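PDB 3NSW: excretory-secretory protein 2 from Ancylostoma ceylanicum, which is of unknown function but, as a netrin-like protein released by a parasitic hookworm, probably modulates the immune response of its host. Local coordinates for residues Y6-L11 / G67-T72; I14-I19 / K101-E106; T24-T29 / L40-L45; T34-N39 / T61-C66; A73-V78 / V90-G95. All coordinates share one frame; numbering follows the deposited sequence. Where two conformers were deposited one is given.

Overall arrangement
The five contacts build a netrin-like fold around one mixed sheet, in the order 9-10, 88-92, 75-82, 24-33, 37-45, 59-63. Contacts 3, 4 and 5 each pair neighbouring strands, and contacts 3 and 4 share strand 37-45. Contact 1 sets the first strand beside the loop after strand 59-63. It encloses contacts 3 and 4 along the chain and meets contact 4 through the Cys7-Cys66 disulfide, their centres about 10 Å apart. Contact 5 follows contact 1 in the chain and lies about 10 Å, centre to centre, from contact 3. Contact 2 brings the two helices together about 25 Å, centre to centre, from contact 4, on the opposite side of the chain's centre.

Contact 1: residues Y6-L11 / G67-T72; sequences YCPKML and GNIQLT
Ile69 packs against Pro8 and Met10, with a different methyl for each. Its CD1 meets the proline ring, 3.7 Å from Pro8 CG, and the two side chains cross at about a right angle. CG2, the other methyl, sits 3.6 Å from Met10 SD and also reaches the backbone, 3.4 Å from Pro8 O. This spread follows from chi1 of 64°, which sets CG1 between the backbone N and the carbonyl carbon and turns CG2 anti to the carbonyl carbon. Bent at chi2, the methionine chain brings SD within 3.9 Å of Leu71 CD2. Here the edge strand 9-10 of the netrin-like fold meets the irregular loop between strands 59-63 and 75-82. The Cys7-Cys66 disulfide ties the same two parts of the chain, which recalls the cystine-held N-terminal segment of TIMPs, members of the same clan. Backbone to backbone, the link is made by water. One molecule donates to Pro8 O at 2.7 Å and accepts from Asn68 N at 3.1 Å. A second accepts from Met10 N at 2.9 Å and donates to Asn68 O, also at 2.9 Å. Val90 of strand 88-92 touches Pro8, Met10 and Leu71 alike.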
# COMPACT_ATOMS: atom_id res chain seq x y z
N TYR A 6 -8.47 -4.25 -8.74
CA TYR A 6 -8.17 -4.93 -7.46
C TYR A 6 -7.12 -5.99 -7.65
O TYR A 6 -7.21 -7.07 -7.07
CB TYR A 6 -9.42 -5.60 -6.90
CG TYR A 6 -10.48 -4.64 -6.44
CD1 TYR A 6 -10.15 -3.57 -5.61
CD2 TYR A 6 -11.81 -4.83 -6.80
CE1 TYR A 6 -11.15 -2.69 -5.18
CE2 TYR A 6 -12.80 -3.96 -6.37
CZ TYR A 6 -12.46 -2.89 -5.56
OH TYR A 6 -13.44 -2.03 -5.14
N CYS A 7 -6.12 -5.69 -8.48
CA CYS A 7 -4.97 -6.57 -8.63
C CYS A 7 -3.68 -5.83 -8.26
O CYS A 7 -2.99 -5.30 -9.13
CB CYS A 7 -4.92 -7.14 -10.04
SG CYS A 7 -6.37 -8.18 -10.43
N PRO A 8 -3.34 -5.78 -6.96
CA PRO A 8 -2.17 -5.02 -6.53
C PRO A 8 -0.90 -5.61 -7.13
O PRO A 8 -0.85 -6.80 -7.46
CB PRO A 8 -2.16 -5.18 -5.00
CG PRO A 8 -3.50 -5.68 -4.65
CD PRO A 8 -4.02 -6.43 -5.82
N LYS A 9 0.12 -4.77 -7.29
CA LYS A 9 1.38 -5.26 -7.83
C LYS A 9 2.49 -5.04 -6.83
O LYS A 9 2.47 -4.05 -6.11
CB LYS A 9 1.71 -4.54 -9.14
CG LYS A 9 1.84 -3.02 -9.02
CD LYS A 9 2.18 -2.41 -10.38
CE LYS A 9 2.45 -0.92 -10.27
NZ LYS A 9 2.74 -0.31 -11.60
N MET A 10 3.45 -5.96 -6.81
CA MET A 10 4.67 -5.78 -6.03
C MET A 10 5.61 -4.90 -6.83
O MET A 10 5.80 -5.12 -8.03
CB MET A 10 5.37 -7.12 -5.77
CG MET A 10 4.61 -8.11 -4.91
SD MET A 10 4.10 -7.50 -3.30
CE MET A 10 5.62 -6.92 -2.57
N LEU A 11 6.18 -3.89 -6.17
CA LEU A 11 7.19 -3.04 -6.79
C LEU A 11 8.56 -3.35 -6.22
O LEU A 11 8.74 -3.40 -5.00
CB LEU A 11 6.90 -1.56 -6.54
CG LEU A 11 5.85 -0.76 -7.29
CD1 LEU A 11 6.07 0.70 -6.95
CD2 LEU A 11 5.92 -0.97 -8.79
N GLY A 67 -4.04 -12.33 -7.57
CA GLY A 67 -3.05 -13.18 -6.91
C GLY A 67 -1.65 -12.96 -7.44
O GLY A 67 -0.81 -13.86 -7.39
N ASN A 68 -1.39 -11.76 -7.97
CA ASN A 68 -0.04 -11.39 -8.38
C ASN A 68 0.78 -10.87 -7.19
O ASN A 68 1.93 -10.44 -7.34
CB ASN A 68 -0.06 -10.37 -9.52
CG ASN A 68 -0.61 -10.95 -10.81
OD1 ASN A 68 -0.55 -12.16 -11.03
ND2 ASN A 68 -1.14 -10.09 -11.67
N ILE A 69 0.18 -10.93 -6.01
CA ILE A 69 0.90 -10.71 -4.75
C ILE A 69 0.61 -11.87 -3.80
O ILE A 69 -0.43 -12.52 -3.90
CB ILE A 69 0.52 -9.36 -4.06
CG1 ILE A 69 -0.95 -9.34 -3.65
CG2 ILE A 69 0.91 -8.16 -4.94
CD1 ILE A 69 -1.35 -8.11 -2.82
N GLN A 70 1.55 -12.15 -2.90
CA GLN A 70 1.35 -13.17 -1.88
C GLN A 70 1.87 -12.59 -0.58
O GLN A 70 2.97 -12.93 -0.15
CB GLN A 70 2.10 -14.46 -2.24
CG GLN A 70 1.61 -15.70 -1.49
CD GLN A 70 0.31 -16.25 -2.05
OE1 GLN A 70 0.29 -16.83 -3.14
NE2 GLN A 70 -0.77 -16.10 -1.30
N LEU A 71 1.11 -11.68 0.01
CA LEU A 71 1.59 -10.98 1.20
C LEU A 71 1.62 -11.95 2.38
O LEU A 71 0.84 -12.90 2.44
CB LEU A 71 0.72 -9.77 1.52
CG LEU A 71 0.48 -8.80 0.36
CD1 LEU A 71 -0.29 -7.56 0.83
CD2 LEU A 71 1.80 -8.40 -0.29
N THR A 72 2.55 -11.72 3.29
CA THR A 72 2.71 -12.62 4.43
C THR A 72 2.14 -12.03 5.72
O THR A 72 2.07 -10.81 5.89
CB THR A 72 4.18 -13.04 4.65
OG1 THR A 72 5.03 -11.89 4.60
CG2 THR A 72 4.61 -14.03 3.56
O HOH W 1 -2.46 -8.83 -8.03
O HOH W 2 3.14 -8.16 -8.71

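Contact 2: residues I14-I19 / K101-E106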
# COMPACT_ATOMS: atom_id res chain seq x y z
N ILE A 14 10.17 1.82 -5.41
CA ILE A 14 9.21 2.91 -5.44
C ILE A 14 9.87 4.13 -6.09
O ILE A 14 10.94 4.57 -5.66
CB ILE A 14 8.69 3.28 -4.03
CG1 ILE A 14 7.99 2.08 -3.38
CG2 ILE A 14 7.76 4.49 -4.10
CD1 ILE A 14 7.72 2.27 -1.91
N ARG A 15 9.22 4.66 -7.13
CA ARG A 15 9.70 5.86 -7.81
C ARG A 15 8.67 6.99 -7.75
O ARG A 15 7.50 6.75 -7.43
CB ARG A 15 10.05 5.55 -9.27
CG ARG A 15 11.01 4.38 -9.46
CD ARG A 15 10.72 3.63 -10.76
NE ARG A 15 9.30 3.28 -10.88
CZ ARG A 15 8.79 2.48 -11.83
NH1 ARG A 15 9.59 1.93 -12.74
NH2 ARG A 15 7.49 2.24 -11.85
N GLN A 16 9.09 8.21 -8.09
CA GLN A 16 8.19 9.37 -8.11
C GLN A 16 6.90 9.17 -8.93
O GLN A 16 5.81 9.60 -8.51
CB GLN A 16 8.93 10.62 -8.60
CG GLN A 16 8.19 11.93 -8.35
CD GLN A 16 7.96 12.20 -6.88
OE1 GLN A 16 8.90 12.29 -6.11
NE2 GLN A 16 6.69 12.32 -6.49
N GLU A 17 7.02 8.51 -10.07
CA GLU A 17 5.87 8.25 -10.95
C GLU A 17 4.81 7.41 -10.25
O GLU A 17 3.61 7.63 -10.44
CB GLU A 17 6.30 7.54 -12.25
CG GLU A 17 7.51 8.13 -12.92
CD GLU A 17 8.78 7.40 -12.56
OE1 GLU A 17 9.05 6.34 -13.15
OE2 GLU A 17 9.53 7.90 -11.68
N ASP A 18 5.26 6.45 -9.44
CA ASP A 18 4.36 5.56 -8.72
C ASP A 18 3.60 6.34 -7.65
O ASP A 18 2.38 6.24 -7.54
CB ASP A 18 5.13 4.38 -8.11
CG ASP A 18 6.00 3.67 -9.13
OD1 ASP A 18 5.46 3.26 -10.18
OD2 ASP A 18 7.22 3.52 -8.88
N ILE A 19 4.35 7.15 -6.90
CA ILE A 19 3.80 8.02 -5.85
C ILE A 19 2.80 9.03 -6.40
O ILE A 19 1.73 9.22 -5.82
CB ILE A 19 4.92 8.73 -5.09
CG1 ILE A 19 5.71 7.72 -4.25
CG2 ILE A 19 4.35 9.82 -4.17
CD1 ILE A 19 7.07 8.23 -3.81
N LYS A 101 13.12 6.18 0.91
CA LYS A 101 12.81 6.89 2.16
C LYS A 101 12.67 8.40 1.92
O LYS A 101 11.71 9.01 2.38
CB LYS A 101 13.87 6.60 3.23
CG LYS A 101 13.86 5.15 3.70
CD LYS A 101 14.87 4.91 4.82
CE LYS A 101 14.84 3.45 5.27
NZ LYS A 101 15.91 3.17 6.27
N ASP A 102 13.59 8.97 1.14
CA ASP A 102 13.53 10.38 0.76
C ASP A 102 12.29 10.74 -0.07
O ASP A 102 11.68 11.79 0.16
CB ASP A 102 14.81 10.80 0.02
CG ASP A 102 16.03 10.88 0.93
OD1 ASP A 102 15.89 10.89 2.18
OD2 ASP A 102 17.16 10.95 0.39
N LEU A 103 11.90 9.87 -1.02
CA LEU A 103 10.70 10.09 -1.84
C LEU A 103 9.45 10.10 -0.98
O LEU A 103 8.50 10.84 -1.26
CB LEU A 103 10.56 9.01 -2.92
CG LEU A 103 11.47 9.05 -4.15
CD1 LEU A 103 11.18 7.88 -5.05
CD2 LEU A 103 11.33 10.36 -4.91
N LEU A 104 9.44 9.26 0.04
CA LEU A 104 8.32 9.12 0.95
C LEU A 104 8.36 10.15 2.07
O LEU A 104 7.40 10.29 2.85
CB LEU A 104 8.30 7.70 1.54
CG LEU A 104 8.03 6.55 0.57
CD1 LEU A 104 8.25 5.21 1.26
CD2 LEU A 104 6.62 6.66 0.01
N LYS A 105 9.47 10.89 2.14
CA LYS A 105 9.76 11.79 3.26
C LYS A 105 9.59 11.04 4.59
O LYS A 105 8.96 11.53 5.52
CB LYS A 105 8.89 13.06 3.20
CG LYS A 105 9.33 14.11 2.18
CD LYS A 105 8.97 13.73 0.76
CE LYS A 105 9.59 14.69 -0.25
NZ LYS A 105 8.73 15.89 -0.47
N GLU A 106 10.17 9.84 4.65
CA GLU A 106 10.07 8.98 5.82
C GLU A 106 10.63 9.65 7.08
O GLU A 106 10.10 9.44 8.17
CB GLU A 106 10.80 7.66 5.57
CG GLU A 106 10.51 6.61 6.62
CD GLU A 106 11.67 5.67 6.82
OE1 GLU A 106 11.47 4.45 6.67
OE2 GLU A 106 12.78 6.16 7.13
O HOH W 3 8.10 12.57 -3.26
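With CG anti to the carbonyl carbon (chi1 -75°), Leu103 leans into segment 14-19, while Gln16, its CG anti to the backbone N and its chain bent at chi2 (62°), folds over to meet it. The two methyls of Leu103 meet different partners: CD1 lies 3.4 Å from Ile14 O, and CD2 3.3 Å from Gln16 OE1. That same OE1 accepts from a water at 3.0 Å, which also donates to Leu103 O, while Gln16 NE2 bonds to Asn20. At the leucine root, Ile19 CD1 rests 3.7 Å from Leu103 CB and more loosely against Leu104 CD2. The first and last helices of the netrin-like fold pack together beside the sheet, the last one followed by Lys105, whose positive phi makes a Schellman motif. Arg15, at the N-cap position, grips Asp18 side-on: NE goes to OD2 and NH2 to the syn lone pair of OD1 at 2.8 Å. Asp18 OD2 also accepts from Arg15 N, at 2.9 Å, through its anti lone pair.

Contact 3: residues T24-T29 / L40-L45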
# COMPACT_ATOMS: atom_id res chain seq x y z
N THR A 24 -3.07 7.91 -1.86
CA THR A 24 -2.36 7.84 -0.58
C THR A 24 -1.27 6.78 -0.61
O THR A 24 -1.37 5.78 -1.32
CB THR A 24 -3.30 7.54 0.62
OG1 THR A 24 -3.91 6.25 0.46
CG2 THR A 24 -4.38 8.62 0.79
N VAL A 25 -0.23 7.02 0.17
CA VAL A 25 0.82 6.03 0.38
C VAL A 25 0.90 5.83 1.89
O VAL A 25 1.03 6.79 2.64
CB VAL A 25 2.18 6.52 -0.14
CG1 VAL A 25 3.20 5.39 -0.02
CG2 VAL A 25 2.08 6.99 -1.61
N ALA A 26 0.83 4.57 2.30
CA ALA A 26 0.71 4.21 3.71
C ALA A 26 1.74 3.19 4.17
O ALA A 26 2.25 2.41 3.38
CB ALA A 26 -0.68 3.66 3.95
N TYR A 27 1.99 3.18 5.48
CA TYR A 27 2.86 2.22 6.15
C TYR A 27 1.87 1.34 6.88
O TYR A 27 1.12 1.84 7.74
CB TYR A 27 3.75 2.99 7.14
CG TYR A 27 4.65 2.18 8.05
CD1 TYR A 27 4.98 0.85 7.78
CD2 TYR A 27 5.25 2.80 9.17
CE1 TYR A 27 5.84 0.13 8.64
CE2 TYR A 27 6.10 2.09 10.02
CZ TYR A 27 6.39 0.77 9.75
OH TYR A 27 7.24 0.09 10.58
N VAL A 28 1.81 0.06 6.51
CA VAL A 28 0.80 -0.87 7.03
C VAL A 28 1.42 -2.19 7.50
O VAL A 28 2.53 -2.53 7.10
CB VAL A 28 -0.28 -1.20 5.96
CG1 VAL A 28 -1.00 0.08 5.47
CG2 VAL A 28 0.32 -1.95 4.77
N THR A 29 0.70 -2.90 8.36
CA THR A 29 1.01 -4.30 8.62
C THR A 29 -0.17 -5.12 8.15
O THR A 29 -1.33 -4.77 8.42
CB THR A 29 1.23 -4.58 10.12
OG1 THR A 29 2.24 -3.71 10.63
CG2 THR A 29 1.68 -6.05 10.32
N LEU A 40 -5.60 -5.07 7.24
CA LEU A 40 -4.51 -4.11 7.40
C LEU A 40 -4.62 -3.29 8.68
O LEU A 40 -5.72 -2.88 9.10
CB LEU A 40 -4.49 -3.11 6.24
CG LEU A 40 -4.46 -3.67 4.82
CD1 LEU A 40 -4.58 -2.53 3.80
CD2 LEU A 40 -3.17 -4.46 4.60
N GLN A 41 -3.47 -3.07 9.30
CA GLN A 41 -3.31 -2.06 10.33
C GLN A 41 -2.52 -0.92 9.71
O GLN A 41 -1.45 -1.13 9.15
CB GLN A 41 -2.55 -2.63 11.54
CG GLN A 41 -2.00 -1.58 12.50
CD GLN A 41 -3.05 -1.04 13.46
OE1 GLN A 41 -3.76 -1.80 14.11
NE2 GLN A 41 -3.15 0.29 13.55
N TYR A 42 -3.06 0.29 9.81
CA TYR A 42 -2.36 1.48 9.30
C TYR A 42 -1.57 2.14 10.41
O TYR A 42 -2.10 2.41 11.48
CB TYR A 42 -3.38 2.48 8.75
CG TYR A 42 -3.91 2.11 7.40
CD1 TYR A 42 -3.39 2.70 6.25
CD2 TYR A 42 -4.93 1.16 7.26
CE1 TYR A 42 -3.87 2.36 4.98
CE2 TYR A 42 -5.41 0.81 6.01
CZ TYR A 42 -4.89 1.41 4.88
OH TYR A 42 -5.37 1.07 3.66
N TRP A 43 -0.30 2.43 10.12
CA TRP A 43 0.57 3.10 11.08
C TRP A 43 0.74 4.58 10.76
O TRP A 43 0.86 5.40 11.67
CB TRP A 43 1.95 2.43 11.11
CG TRP A 43 1.89 0.99 11.52
CD1 TRP A 43 2.13 -0.09 10.72
CD2 TRP A 43 1.55 0.47 12.81
NE1 TRP A 43 1.98 -1.25 11.44
CE2 TRP A 43 1.62 -0.94 12.73
CE3 TRP A 43 1.21 1.06 14.03
CZ2 TRP A 43 1.36 -1.77 13.82
CZ3 TRP A 43 0.94 0.23 15.13
CH2 TRP A 43 1.02 -1.18 15.01
N ARG A 44 0.76 4.91 9.47
CA ARG A 44 1.11 6.26 9.05
C ARG A 44 0.66 6.45 7.62
O ARG A 44 0.74 5.52 6.83
CB ARG A 44 2.63 6.42 9.10
CG ARG A 44 3.15 7.74 8.54
CD ARG A 44 4.65 7.81 8.69
NE ARG A 44 5.18 9.03 8.12
CZ ARG A 44 6.48 9.30 8.04
NH1 ARG A 44 7.36 8.42 8.50
NH2 ARG A 44 6.89 10.44 7.51
N LEU A 45 0.18 7.64 7.28
CA LEU A 45 0.04 7.99 5.86
C LEU A 45 1.17 8.95 5.57
O LEU A 45 1.33 9.95 6.28
CB LEU A 45 -1.30 8.68 5.59
CG LEU A 45 -2.62 7.97 5.93
CD1 LEU A 45 -3.76 8.72 5.27
CD2 LEU A 45 -2.61 6.54 5.46
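Trp43 pushes its edge at the face of Tyr27, with CD1 over the centre of the phenol ring and the planes at 52°, an edge-to-face pair. The indole comes there through a classic beta bulge: Trp43 and Arg44 both sit opposite Tyr27, whose O accepts from Trp43 N at 2.8 Å and whose N donates to Arg44 O at 3.0 Å. The neighbouring Trp43 NE1 is held too, donating to Thr29 OG1 at 2.6 Å, with the oxygen in the ring plane and the bond almost straight at 175°. On the other face of the sheet, the Val28 CG1 methyl sits over the Tyr42 ring, 3.9 Å from its centroid. Ala26 CB abuts that ring's edge, 3.6 Å from Tyr42 CE1, and Leu45 CD2 packs on the same Ala26 CB. This hairpin lies mid-sheet: strand 75-82 pairs with strand 24-33, and its Asp76 also bonds Thr29 OG1; strand 59-63 borders strand 37-45, and Glu106, just beyond helix 98-104, accepts from Arg44 NH1 with its O.

Contact 4: residues T34-N39 / T61-C66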
# COMPACT_ATOMS: atom_id res chain seq x y z
N THR A 34 -9.06 -12.40 5.14
CA THR A 34 -10.38 -12.98 5.00
C THR A 34 -10.43 -13.71 3.66
O THR A 34 -9.37 -14.00 3.08
CB THR A 34 -11.49 -11.91 5.12
OG1 THR A 34 -12.71 -12.52 5.55
CG2 THR A 34 -11.71 -11.18 3.78
N ALA A 35 -11.62 -14.02 3.16
CA ALA A 35 -11.77 -14.65 1.85
C ALA A 35 -10.82 -14.08 0.78
O ALA A 35 -9.81 -14.70 0.44
CB ALA A 35 -13.23 -14.56 1.38
N ARG A 36 -11.13 -12.89 0.28
CA ARG A 36 -10.43 -12.32 -0.86
C ARG A 36 -9.61 -11.07 -0.52
O ARG A 36 -8.93 -10.52 -1.39
CB ARG A 36 -11.44 -12.00 -1.95
CG ARG A 36 -10.92 -12.02 -3.37
CD ARG A 36 -11.97 -11.40 -4.25
NE ARG A 36 -12.01 -11.97 -5.60
CZ ARG A 36 -13.09 -11.96 -6.38
NH1 ARG A 36 -14.22 -11.44 -5.94
NH2 ARG A 36 -13.03 -12.49 -7.59
N SER A 37 -9.68 -10.63 0.74
CA SER A 37 -9.02 -9.41 1.18
C SER A 37 -8.05 -9.63 2.33
O SER A 37 -8.34 -10.41 3.26
CB SER A 37 -10.05 -8.37 1.63
OG SER A 37 -10.90 -7.98 0.58
N TYR A 38 -6.93 -8.93 2.28
CA TYR A 38 -5.99 -8.84 3.38
C TYR A 38 -6.53 -7.83 4.38
O TYR A 38 -7.06 -6.79 3.99
CB TYR A 38 -4.63 -8.37 2.86
CG TYR A 38 -3.95 -9.35 1.93
CD1 TYR A 38 -3.21 -10.43 2.45
CD2 TYR A 38 -4.03 -9.21 0.54
CE1 TYR A 38 -2.58 -11.33 1.61
CE2 TYR A 38 -3.41 -10.12 -0.31
CZ TYR A 38 -2.68 -11.17 0.23
OH TYR A 38 -2.05 -12.07 -0.58
N ASN A 39 -6.38 -8.14 5.67
CA ASN A 39 -6.65 -7.19 6.75
C ASN A 39 -5.40 -6.37 7.02
O ASN A 39 -4.28 -6.90 7.03
CB ASN A 39 -7.06 -7.92 8.04
CG ASN A 39 -8.40 -8.62 7.93
OD1 ASN A 39 -8.54 -9.75 8.40
ND2 ASN A 39 -9.38 -7.96 7.33
N THR A 61 -8.75 -2.85 4.61
CA THR A 61 -8.60 -4.11 3.90
C THR A 61 -8.09 -3.83 2.49
O THR A 61 -8.25 -2.73 1.95
CB THR A 61 -9.94 -4.88 3.77
OG1 THR A 61 -10.89 -4.05 3.11
CG2 THR A 61 -10.48 -5.29 5.14
N LEU A 62 -7.44 -4.83 1.91
CA LEU A 62 -6.95 -4.74 0.55
C LEU A 62 -7.43 -5.95 -0.24
O LEU A 62 -7.02 -7.08 0.02
CB LEU A 62 -5.41 -4.70 0.55
CG LEU A 62 -4.72 -4.69 -0.83
CD1 LEU A 62 -5.05 -3.40 -1.58
CD2 LEU A 62 -3.21 -4.86 -0.65
N ARG A 63 -8.32 -5.72 -1.21
CA ARG A 63 -8.84 -6.80 -2.04
C ARG A 63 -7.85 -7.19 -3.14
O ARG A 63 -7.18 -6.33 -3.71
CB ARG A 63 -10.17 -6.35 -2.65
CG ARG A 63 -10.83 -7.39 -3.54
CD ARG A 63 -12.27 -7.03 -3.79
NE ARG A 63 -12.72 -7.60 -5.05
CZ ARG A 63 -13.93 -7.44 -5.58
NH1 ARG A 63 -14.85 -6.72 -4.96
NH2 ARG A 63 -14.20 -7.99 -6.75
N ASP A 64 -7.75 -8.49 -3.42
CA ASP A 64 -6.90 -8.99 -4.51
C ASP A 64 -7.67 -10.02 -5.34
O ASP A 64 -7.93 -11.13 -4.88
CB ASP A 64 -5.58 -9.60 -3.99
CG ASP A 64 -4.69 -10.18 -5.11
OD1 ASP A 64 -4.90 -9.87 -6.30
OD2 ASP A 64 -3.78 -10.97 -4.80
N ASP A 65 -8.01 -9.62 -6.57
CA ASP A 65 -8.77 -10.46 -7.49
C ASP A 65 -7.88 -11.31 -8.42
O ASP A 65 -8.39 -12.14 -9.17
CB ASP A 65 -9.65 -9.57 -8.37
CG ASP A 65 -10.94 -9.15 -7.68
OD1 ASP A 65 -11.18 -9.53 -6.51
OD2 ASP A 65 -11.73 -8.44 -8.32
N CYS A 66 -6.57 -11.09 -8.37
CA CYS A 66 -5.63 -11.73 -9.30
C CYS A 66 -4.73 -12.75 -8.63
O CYS A 66 -4.66 -13.90 -9.06
CB CYS A 66 -4.76 -10.70 -10.03
SG CYS A 66 -5.57 -9.80 -11.37
O HOH W 4 -11.29 -13.13 -9.25
O HOH W 5 -2.91 -12.56 -2.83
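Asp65 points OD1 at one face of the Arg36 guanidinium, the two planes 44° apart, just beyond the paired ends of strands 37-45 and 59-63, the antiparallel edge of the netrin-like sheet. Asp65 OD1 is 2.7 Å from Arg36 NE but stands well out of the guanidinium plane, so charge alone makes this salt bridge. The carboxylate is held in place by Arg63, which grips it side-on. Arg63 NE gives a 2.9 Å bond to Asp65 OD1, and Arg63 NH2 a 3.0 Å bond to the syn lone pair of Asp65 OD2. The two guanidiniums lie nearly parallel, 7° apart, with Arg36 NH1 only 3.5 Å from Arg63 NH2; the aspartate they share probably offsets that repulsion. Next to this network the backbones pair: Tyr38 N donates to Leu62 O at 2.9 Å, Leu62 N returns a bond to Tyr38 O, and past the strand end Asp64 N reaches Arg36 O at 3.1 Å. Further out, a water bridges Tyr38 OH and Asp64 OD2, and the same hydroxyl bonds Leu71 N. Asp64 OD1 closes an Asx turn, accepting from Cys66 N at 2.9 Å from above its carboxylate plane, 48° out of it.

Contact 5: residues A73-V78 / V90-G95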
# COMPACT_ATOMS: atom_id res chain seq x y z
N ALA A 73 1.74 -12.93 6.62
CA ALA A 73 1.17 -12.55 7.90
C ALA A 73 2.14 -11.68 8.70
O ALA A 73 3.35 -11.92 8.70
CB ALA A 73 0.79 -13.79 8.70
N ASP A 74 1.60 -10.65 9.36
CA ASP A 74 2.32 -9.84 10.34
C ASP A 74 3.54 -9.19 9.70
O ASP A 74 4.57 -9.00 10.35
CB ASP A 74 2.77 -10.66 11.57
CG ASP A 74 1.63 -11.36 12.29
OD1 ASP A 74 0.54 -10.78 12.45
OD2 ASP A 74 1.84 -12.50 12.71
N THR A 75 3.41 -8.86 8.42
CA THR A 75 4.53 -8.29 7.66
C THR A 75 4.23 -6.85 7.28
O THR A 75 3.09 -6.50 6.96
CB THR A 75 4.82 -9.14 6.41
OG1 THR A 75 5.12 -10.48 6.83
CG2 THR A 75 6.03 -8.60 5.66
N ASP A 76 5.26 -6.00 7.33
CA ASP A 76 5.06 -4.58 7.12
C ASP A 76 5.29 -4.23 5.65
O ASP A 76 6.25 -4.69 5.05
CB ASP A 76 6.01 -3.76 7.97
CG ASP A 76 5.70 -3.83 9.47
OD1 ASP A 76 4.68 -4.43 9.85
OD2 ASP A 76 6.48 -3.26 10.24
N TYR A 77 4.41 -3.38 5.10
CA TYR A 77 4.52 -2.94 3.71
C TYR A 77 4.31 -1.44 3.56
O TYR A 77 3.65 -0.80 4.37
CB TYR A 77 3.45 -3.64 2.87
CG TYR A 77 3.65 -5.13 2.80
CD1 TYR A 77 4.55 -5.68 1.89
CD2 TYR A 77 2.98 -6.00 3.68
CE1 TYR A 77 4.75 -7.06 1.82
CE2 TYR A 77 3.19 -7.38 3.63
CZ TYR A 77 4.07 -7.90 2.69
OH TYR A 77 4.28 -9.25 2.62
N VAL A 78 4.88 -0.88 2.49
CA VAL A 78 4.43 0.42 2.04
C VAL A 78 3.36 0.12 0.99
O VAL A 78 3.58 -0.72 0.10
CB VAL A 78 5.57 1.24 1.41
CG1 VAL A 78 5.04 2.55 0.85
CG2 VAL A 78 6.65 1.52 2.46
N VAL A 90 2.70 -2.27 -3.86
CA VAL A 90 3.11 -2.80 -2.55
C VAL A 90 4.62 -3.03 -2.55
O VAL A 90 5.16 -3.57 -3.52
CB VAL A 90 2.41 -4.15 -2.24
CG1 VAL A 90 2.68 -4.56 -0.78
CG2 VAL A 90 0.91 -4.07 -2.50
N LYS A 91 5.28 -2.64 -1.47
CA LYS A 91 6.72 -2.84 -1.30
C LYS A 91 6.99 -3.21 0.16
O LYS A 91 6.42 -2.61 1.07
CB LYS A 91 7.47 -1.55 -1.66
CG LYS A 91 8.92 -1.47 -1.14
CD LYS A 91 9.96 -1.87 -2.19
CE LYS A 91 11.35 -1.89 -1.56
NZ LYS A 91 12.45 -1.82 -2.54
N LEU A 92 7.82 -4.22 0.38
CA LEU A 92 8.22 -4.60 1.73
C LEU A 92 8.87 -3.42 2.43
O LEU A 92 9.84 -2.86 1.93
CB LEU A 92 9.21 -5.77 1.69
CG LEU A 92 9.42 -6.55 2.98
CD1 LEU A 92 8.17 -7.36 3.28
CD2 LEU A 92 10.64 -7.44 2.86
N HIS A 93 8.33 -3.04 3.59
CA HIS A 93 8.85 -1.89 4.32
C HIS A 93 10.32 -2.05 4.70
O HIS A 93 11.11 -1.11 4.57
CB HIS A 93 7.99 -1.59 5.55
CG HIS A 93 8.39 -0.35 6.27
ND1 HIS A 93 9.19 -0.37 7.40
CD2 HIS A 93 8.11 0.95 6.03
CE1 HIS A 93 9.38 0.87 7.81
NE2 HIS A 93 8.73 1.69 7.01
N ASP A 94 10.70 -3.25 5.14
CA ASP A 94 12.09 -3.54 5.55
C ASP A 94 13.07 -3.51 4.36
O ASP A 94 14.29 -3.56 4.57
CB ASP A 94 12.19 -4.90 6.25
CG ASP A 94 11.64 -4.87 7.68
OD1 ASP A 94 11.53 -3.78 8.28
OD2 ASP A 94 11.33 -5.97 8.20
N GLY A 95 12.53 -3.45 3.14
CA GLY A 95 13.35 -3.38 1.93
C GLY A 95 13.56 -2.00 1.33
O GLY A 95 14.16 -1.87 0.27
O HOH W 6 8.79 -5.22 6.05
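This is an antiparallel hairpin contact, joining Tyr77 and its neighbours in strand 75-82 to strand 88-92 of the netrin-like sheet, where the second strand runs into a short 3-10 turn. Val78 and Lys91 form the hydrogen-bonded pair, with Val78 N to Lys91 O at 2.7 Å and Lys91 N to Val78 O at 3.0 Å. The turn adds another bond, from His93 N to Asp76 O, its donor standing 42° out of the carbonyl plane. A water donates to the same Asp76 O at 2.8 Å and accepts from Asp94 N. On one side the Tyr77 ring, its CG anti to the carbonyl carbon (chi1 -65°), meets Val90 obliquely, with Tyr77 CD1 3.4 Å from Val90 CG1. Leu92 bends back so that its CD1 touches both Tyr77 CE1, at 3.7 Å, and Thr75 CG2; the last pair, 3.4 Å apart, is tighter than usual carbon contact. On the opposite side, Val78 CG2 meets the edge of the His93 ring, 3.9 Å from CD2. That imidazole stacks on Tyr27 of strand 24-33, which flanks strand 75-82, while strand 9-10 pairs with Val90, and the Lys91 ammonium bonds Ser12 O and salt-bridges Glu100 of helix 98-104.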